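Local atomic coordinates of glycosyl hydrolase family 2, TIM barrel domain protein (Faecalibacterium prausnitzii A2-165, PDB entry 6ED2), a protein that probably hydrolyses beta-glucuronides, as a gut bacterial beta-glucuronidase of glycosyl hydrolase family 2. Residues 142-145 with 146-150; 307-311 with 312-316. All coordinates share one frame; numbering follows the deposited sequence.

Contact 1. Residues 142-145 with 146-150; sequences ATVT and NIVRY
The phenol of Tyr150 reaches back to the backbone of Thr145, giving its hydroxyl hydrogen to the carbonyl oxygen: Tyr150 OH lies 2.8 Å from Thr145 O, in the carbonyl plane and on a lone pair. The ring meets this oxygen at its edge, while the Thr145 methyl, CG2, packs 3.8 Å from Tyr150 OH. With CG beside its own backbone N (chi1 -71°), the ring is carried across the turn rather than along the outgoing chain. Residues 144-147 form a type I beta turn, closed by Ile147 N, which donates to Val144 O from above the carbonyl plane at 3.0 Å; Val148 N adds an i to i+4 bond to the same oxygen at 3.2 Å. The tight side is apolar. Val144 CG2 and Val148 CG1 meet at 3.6 Å, the two side chains crossing at about a right angle, and Val125 touches both. On the solvent side the packing thins: the exposed Asn146 side chain rests lightly on the Thr145 carbonyl group. A phenylalanine in place of Tyr150 would probably keep the ring packed on Ile110 and Val101 but leave Thr145 O without its hydroxyl partner. Thr145 OG1, hydrogen-bonded to Asp109 and Ile110 N, ties the turn to strand 109-114. The chemistry implies a link between strands 140-143 and 152-161 held by bonds to two successive carbonyls, the Thr145 hydroxyl and valine packing.

Contact 2. Residues 307-311 with 312-316; sequences FLLNG and SPVYL
Phe307 and Leu316 meet face to methyl at the far end of a beta hairpin whose strands are joined by a type I' turn from Leu309 to Ser312. Along Phe307, CB lies 3.7 Å from Val314 O, which sits at the ring edge near its plane. Farther out, CD2 has both CG and CD1 of Leu316 at 3.9 Å, CE2 comes to 3.7 Å from Leu316 CD1, and CZ at the tip is still 4.0 Å from that same methyl. Leu316 CD1 thus covers one face, displaced from the ring centre toward CE2, in a CH-pi contact. The extended Leu316 chain (chi2 -179°) holds this methyl out over the ring. Nearer the turn, Leu309 and Ser312 form the hydrogen-bonded pair, each amide donating to the other's carbonyl. Leu308 and Pro313 form the next, non-hydrogen-bonded pair, with Leu308 CD2 3.8 Å from Pro313 CD on their shared face. Val314 N then donates to Phe307 O at 2.9 Å, and a water bridges Phe307 N and Val314 O. At the turn, Gly311 has a positive phi, which favours glycine; Asn310 ND2 hydrogen-bonds Trp267 O, and its OD1 accepts from Thr299 N. The hairpin pairs through Leu308 with strand 300-303, whose Phe300 and Ile302 also pack on Phe307, while Val314 and Leu316 lean on Leu373 of strand 373-377, and strand 312-320 runs on as a TIM barrel strand between 351-353 and 574-580.

How the contacts relate
The two contacts lie on opposite sides of the chain's centre, their own centres about 48 Å apart, and share no secondary-structure element. Contact 1 belongs to the sugar-binding domain and shapes a type I turn between strands of an antiparallel sheet; contact 2 is a regular hairpin at the entry to the TIM barrel domain. Both are partly buried, with an apolar inner side and more exposed residues at the turn. Their chemistry differs: a tyrosine hydroxyl and a doubly accepting carbonyl set the first, whereas antiparallel backbone hydrogen bonds, a bridging water and an aromatic-methyl contact set the second. Neither adjoins the magnesium site at Thr239 and Glu241.

Contact 1. Residues 142-145 with 146-150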
ATOM      1  N   ALA A 142     -42.610 -20.207  -1.830  1.00 29.01           N
ATOM      2  CA  ALA A 142     -43.320 -20.794  -2.961  1.00 31.43           C
ATOM      3  C   ALA A 142     -43.854 -22.153  -2.540  1.00 35.35           C
ATOM      4  O   ALA A 142     -43.070 -23.048  -2.195  1.00 35.88           O
ATOM      5  CB  ALA A 142     -42.415 -20.937  -4.183  1.00 31.29           C
ATOM      6  N   THR A 143     -45.178 -22.306  -2.561  1.00 29.17           N
ATOM      7  CA  THR A 143     -45.806 -23.568  -2.194  1.00 29.22           C
ATOM      8  C   THR A 143     -45.817 -24.488  -3.403  1.00 35.65           C
ATOM      9  O   THR A 143     -46.286 -24.100  -4.477  1.00 31.88           O
ATOM     10  CB  THR A 143     -47.224 -23.339  -1.676  1.00 32.65           C
ATOM     11  OG1 THR A 143     -47.162 -22.829  -0.337  1.00 33.36           O
ATOM     12  CG2 THR A 143     -48.019 -24.647  -1.661  1.00 26.36           C
ATOM     13  N   VAL A 144     -45.261 -25.697  -3.252  1.00 31.25           N
ATOM     14  CA  VAL A 144     -45.116 -26.547  -4.435  1.00 31.20           C
ATOM     15  C   VAL A 144     -45.697 -27.930  -4.158  1.00 31.92           C
ATOM     16  O   VAL A 144     -45.371 -28.908  -4.845  1.00 34.74           O
ATOM     17  CB  VAL A 144     -43.642 -26.627  -4.877  1.00 30.25           C
ATOM     18  CG1 VAL A 144     -43.119 -25.239  -5.214  1.00 29.74           C
ATOM     19  CG2 VAL A 144     -42.800 -27.265  -3.804  1.00 24.29           C
ATOM     20  N   THR A 145     -46.592 -27.995  -3.166  1.00 31.88           N
ATOM     21  CA  THR A 145     -47.178 -29.254  -2.715  1.00 31.44           C
ATOM     22  C   THR A 145     -47.742 -30.084  -3.860  1.00 34.52           C
ATOM     23  O   THR A 145     -47.512 -31.297  -3.931  1.00 34.14           O
ATOM     24  CB  THR A 145     -48.269 -28.963  -1.697  1.00 31.06           C
ATOM     25  OG1 THR A 145     -47.693 -28.239  -0.612  1.00 31.80           O
ATOM     26  CG2 THR A 145     -48.901 -30.263  -1.193  1.00 29.99           C
ATOM     27  N   ASN A 146     -48.498 -29.459  -4.758  1.00 29.55           N
ATOM     28  CA  ASN A 146     -49.153 -30.191  -5.833  1.00 37.88           C
ATOM     29  C   ASN A 146     -48.392 -30.136  -7.137  1.00 36.44           C
ATOM     30  O   ASN A 146     -48.934 -30.549  -8.160  1.00 37.74           O
ATOM     31  CB  ASN A 146     -50.570 -29.668  -6.058  1.00 32.59           C
ATOM     32  CG  ASN A 146     -51.416 -29.779  -4.820  1.00 39.78           C
ATOM     33  OD1 ASN A 146     -52.051 -28.813  -4.407  1.00 54.12           O
ATOM     34  ND2 ASN A 146     -51.403 -30.954  -4.194  1.00 38.62           N
ATOM     35  N   ILE A 147     -47.158 -29.632  -7.129  1.00 32.89           N
ATOM     36  CA  ILE A 147     -46.355 -29.564  -8.337  1.00 34.65           C
ATOM     37  C   ILE A 147     -45.200 -30.564  -8.330  1.00 32.53           C
ATOM     38  O   ILE A 147     -44.752 -30.984  -9.404  1.00 34.56           O
ATOM     39  CB  ILE A 147     -45.831 -28.124  -8.541  1.00 36.49           C
ATOM     40  CG1 ILE A 147     -46.986 -27.125  -8.455  1.00 39.83           C
ATOM     41  CG2 ILE A 147     -45.136 -27.988  -9.868  1.00 37.66           C
ATOM     42  CD1 ILE A 147     -48.026 -27.318  -9.547  1.00 42.29           C
ATOM     43  N   VAL A 148     -44.704 -30.953  -7.166  1.00 29.68           N
ATOM     44  CA  VAL A 148     -43.524 -31.806  -7.083  1.00 37.07           C
ATOM     45  C   VAL A 148     -43.902 -33.255  -7.359  1.00 37.85           C
ATOM     46  O   VAL A 148     -45.040 -33.685  -7.131  1.00 37.55           O
ATOM     47  CB  VAL A 148     -42.849 -31.670  -5.705  1.00 33.41           C
ATOM     48  CG1 VAL A 148     -42.199 -30.299  -5.566  1.00 28.47           C
ATOM     49  CG2 VAL A 148     -43.864 -31.920  -4.597  1.00 28.57           C
ATOM     50  N   ARG A 149     -42.930 -34.018  -7.853  1.00 37.36           N
ATOM     51  CA  ARG A 149     -43.032 -35.470  -7.890  1.00 34.10           C
ATOM     52  C   ARG A 149     -42.383 -36.024  -6.629  1.00 34.56           C
ATOM     53  O   ARG A 149     -41.261 -35.633  -6.282  1.00 34.29           O
ATOM     54  CB  ARG A 149     -42.355 -36.043  -9.136  1.00 39.24           C
ATOM     55  CG  ARG A 149     -42.682 -35.337 -10.437  1.00 41.76           C
ATOM     56  CD  ARG A 149     -41.417 -35.196 -11.277  1.00 50.14           C
ATOM     57  NE  ARG A 149     -41.630 -34.445 -12.516  1.00 56.36           N
ATOM     58  CZ  ARG A 149     -40.656 -33.827 -13.186  1.00 61.43           C
ATOM     59  NH1 ARG A 149     -40.933 -33.164 -14.314  1.00 53.35           N
ATOM     60  NH2 ARG A 149     -39.402 -33.863 -12.722  1.00 50.20           N
ATOM     61  N   TYR A 150     -43.086 -36.926  -5.951  1.00 30.91           N
ATOM     62  CA  TYR A 150     -42.654 -37.454  -4.662  1.00 35.66           C
ATOM     63  C   TYR A 150     -41.696 -38.637  -4.832  1.00 40.41           C
ATOM     64  O   TYR A 150     -41.841 -39.447  -5.750  1.00 36.65           O
ATOM     65  CB  TYR A 150     -43.877 -37.842  -3.826  1.00 28.92           C
ATOM     66  CG  TYR A 150     -44.622 -36.611  -3.346  1.00 38.51           C
ATOM     67  CD1 TYR A 150     -44.407 -36.086  -2.065  1.00 37.15           C
ATOM     68  CD2 TYR A 150     -45.504 -35.939  -4.187  1.00 30.41           C
ATOM     69  CE1 TYR A 150     -45.065 -34.941  -1.638  1.00 33.17           C
ATOM     70  CE2 TYR A 150     -46.169 -34.796  -3.766  1.00 32.83           C
ATOM     71  CZ  TYR A 150     -45.948 -34.308  -2.494  1.00 34.46           C
ATOM     72  OH  TYR A 150     -46.608 -33.177  -2.098  1.00 34.61           O
TER

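Contact 2. Residues 307-311 with 312-316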
ATOM      1  N   PHE A 307     -33.317   7.676  24.530  1.00 34.06           N
ATOM      2  CA  PHE A 307     -33.567   6.269  24.199  1.00 28.99           C
ATOM      3  C   PHE A 307     -33.534   5.455  25.487  1.00 31.66           C
ATOM      4  O   PHE A 307     -32.475   5.316  26.108  1.00 36.07           O
ATOM      5  CB  PHE A 307     -32.519   5.743  23.215  1.00 27.71           C
ATOM      6  CG  PHE A 307     -32.533   6.431  21.877  1.00 26.95           C
ATOM      7  CD1 PHE A 307     -33.594   6.257  21.006  1.00 24.60           C
ATOM      8  CD2 PHE A 307     -31.490   7.266  21.503  1.00 24.16           C
ATOM      9  CE1 PHE A 307     -33.632   6.921  19.783  1.00 27.87           C
ATOM     10  CE2 PHE A 307     -31.508   7.923  20.276  1.00 27.64           C
ATOM     11  CZ  PHE A 307     -32.587   7.758  19.415  1.00 25.53           C
ATOM     12  N   LEU A 308     -34.673   4.908  25.903  1.00 29.70           N
ATOM     13  CA  LEU A 308     -34.742   4.139  27.141  1.00 33.00           C
ATOM     14  C   LEU A 308     -34.837   2.650  26.821  1.00 35.21           C
ATOM     15  O   LEU A 308     -35.801   2.204  26.183  1.00 31.04           O
ATOM     16  CB  LEU A 308     -35.924   4.573  28.000  1.00 34.27           C
ATOM     17  CG  LEU A 308     -35.844   5.983  28.602  1.00 39.60           C
ATOM     18  CD1 LEU A 308     -37.007   6.194  29.572  1.00 34.01           C
ATOM     19  CD2 LEU A 308     -34.503   6.222  29.290  1.00 32.84           C
ATOM     20  N   LEU A 309     -33.842   1.896  27.274  1.00 28.11           N
ATOM     21  CA  LEU A 309     -33.814   0.445  27.174  1.00 33.23           C
ATOM     22  C   LEU A 309     -34.015  -0.113  28.572  1.00 33.11           C
ATOM     23  O   LEU A 309     -33.186   0.124  29.457  1.00 32.27           O
ATOM     24  CB  LEU A 309     -32.485  -0.043  26.587  1.00 30.21           C
ATOM     25  CG  LEU A 309     -32.245  -1.559  26.565  1.00 32.76           C
ATOM     26  CD1 LEU A 309     -33.277  -2.260  25.717  1.00 26.46           C
ATOM     27  CD2 LEU A 309     -30.853  -1.856  26.033  1.00 32.92           C
ATOM     28  N   ASN A 310     -35.104  -0.858  28.769  1.00 31.23           N
ATOM     29  CA  ASN A 310     -35.473  -1.337  30.103  1.00 34.90           C
ATOM     30  C   ASN A 310     -35.511  -0.185  31.105  1.00 32.21           C
ATOM     31  O   ASN A 310     -35.109  -0.320  32.259  1.00 31.46           O
ATOM     32  CB  ASN A 310     -34.525  -2.438  30.572  1.00 30.53           C
ATOM     33  CG  ASN A 310     -34.519  -3.627  29.629  1.00 36.47           C
ATOM     34  OD1 ASN A 310     -35.528  -3.910  28.986  1.00 35.78           O
ATOM     35  ND2 ASN A 310     -33.385  -4.311  29.524  1.00 32.80           N
ATOM     36  N   GLY A 311     -35.985   0.972  30.648  1.00 33.07           N
ATOM     37  CA  GLY A 311     -36.128   2.120  31.517  1.00 33.38           C
ATOM     38  C   GLY A 311     -34.852   2.873  31.820  1.00 40.42           C
ATOM     39  O   GLY A 311     -34.892   3.795  32.637  1.00 38.78           O
ATOM     40  N   SER A 312     -33.721   2.516  31.198  1.00 35.30           N
ATOM     41  CA  SER A 312     -32.470   3.242  31.385  1.00 39.99           C
ATOM     42  C   SER A 312     -31.975   3.828  30.065  1.00 35.37           C
ATOM     43  O   SER A 312     -32.064   3.170  29.023  1.00 33.55           O
ATOM     44  CB  SER A 312     -31.376   2.341  31.971  1.00 37.33           C
ATOM     45  OG  SER A 312     -31.442   2.338  33.381  1.00 50.70           O
ATOM     46  N   PRO A 313     -31.439   5.048  30.079  1.00 32.79           N
ATOM     47  CA  PRO A 313     -31.023   5.687  28.823  1.00 32.01           C
ATOM     48  C   PRO A 313     -29.772   5.051  28.242  1.00 32.35           C
ATOM     49  O   PRO A 313     -28.877   4.617  28.969  1.00 36.81           O
ATOM     50  CB  PRO A 313     -30.775   7.145  29.230  1.00 33.92           C
ATOM     51  CG  PRO A 313     -30.469   7.079  30.701  1.00 34.84           C
ATOM     52  CD  PRO A 313     -31.264   5.928  31.252  1.00 30.66           C
ATOM     53  N   VAL A 314     -29.722   4.992  26.909  1.00 30.38           N
ATOM     54  CA  VAL A 314     -28.572   4.463  26.181  1.00 31.15           C
ATOM     55  C   VAL A 314     -28.150   5.488  25.143  1.00 30.73           C
ATOM     56  O   VAL A 314     -28.977   5.940  24.341  1.00 28.59           O
ATOM     57  CB  VAL A 314     -28.874   3.122  25.479  1.00 27.51           C
ATOM     58  CG1 VAL A 314     -27.647   2.675  24.692  1.00 32.16           C
ATOM     59  CG2 VAL A 314     -29.253   2.065  26.485  1.00 33.86           C
ATOM     60  N   TYR A 315     -26.868   5.838  25.146  1.00 31.92           N
ATOM     61  CA  TYR A 315     -26.292   6.663  24.094  1.00 26.95           C
ATOM     62  C   TYR A 315     -25.809   5.731  22.986  1.00 26.66           C
ATOM     63  O   TYR A 315     -24.916   4.907  23.208  1.00 28.82           O
ATOM     64  CB  TYR A 315     -25.154   7.533  24.637  1.00 26.34           C
ATOM     65  CG  TYR A 315     -24.553   8.424  23.581  1.00 30.95           C
ATOM     66  CD1 TYR A 315     -25.084   9.692  23.319  1.00 27.99           C
ATOM     67  CD2 TYR A 315     -23.477   7.990  22.808  1.00 27.59           C
ATOM     68  CE1 TYR A 315     -24.543  10.511  22.312  1.00 26.87           C
ATOM     69  CE2 TYR A 315     -22.931   8.795  21.812  1.00 27.08           C
ATOM     70  CZ  TYR A 315     -23.466  10.050  21.568  1.00 32.34           C
ATOM     71  OH  TYR A 315     -22.911  10.837  20.578  1.00 28.32           O
ATOM     72  N   LEU A 316     -26.417   5.843  21.807  1.00 25.78           N
ATOM     73  CA  LEU A 316     -26.139   4.913  20.722  1.00 25.43           C
ATOM     74  C   LEU A 316     -24.782   5.238  20.103  1.00 31.05           C
ATOM     75  O   LEU A 316     -24.470   6.406  19.840  1.00 28.47           O
ATOM     76  CB  LEU A 316     -27.241   4.988  19.658  1.00 25.11           C
ATOM     77  CG  LEU A 316     -28.727   4.935  20.082  1.00 30.76           C
ATOM     78  CD1 LEU A 316     -29.681   5.002  18.871  1.00 22.89           C
ATOM     79  CD2 LEU A 316     -29.049   3.700  20.918  1.00 26.51           C
TER
HETATM   80  O   HOH W   1     -30.692   8.219  24.701  1.00 29.59           O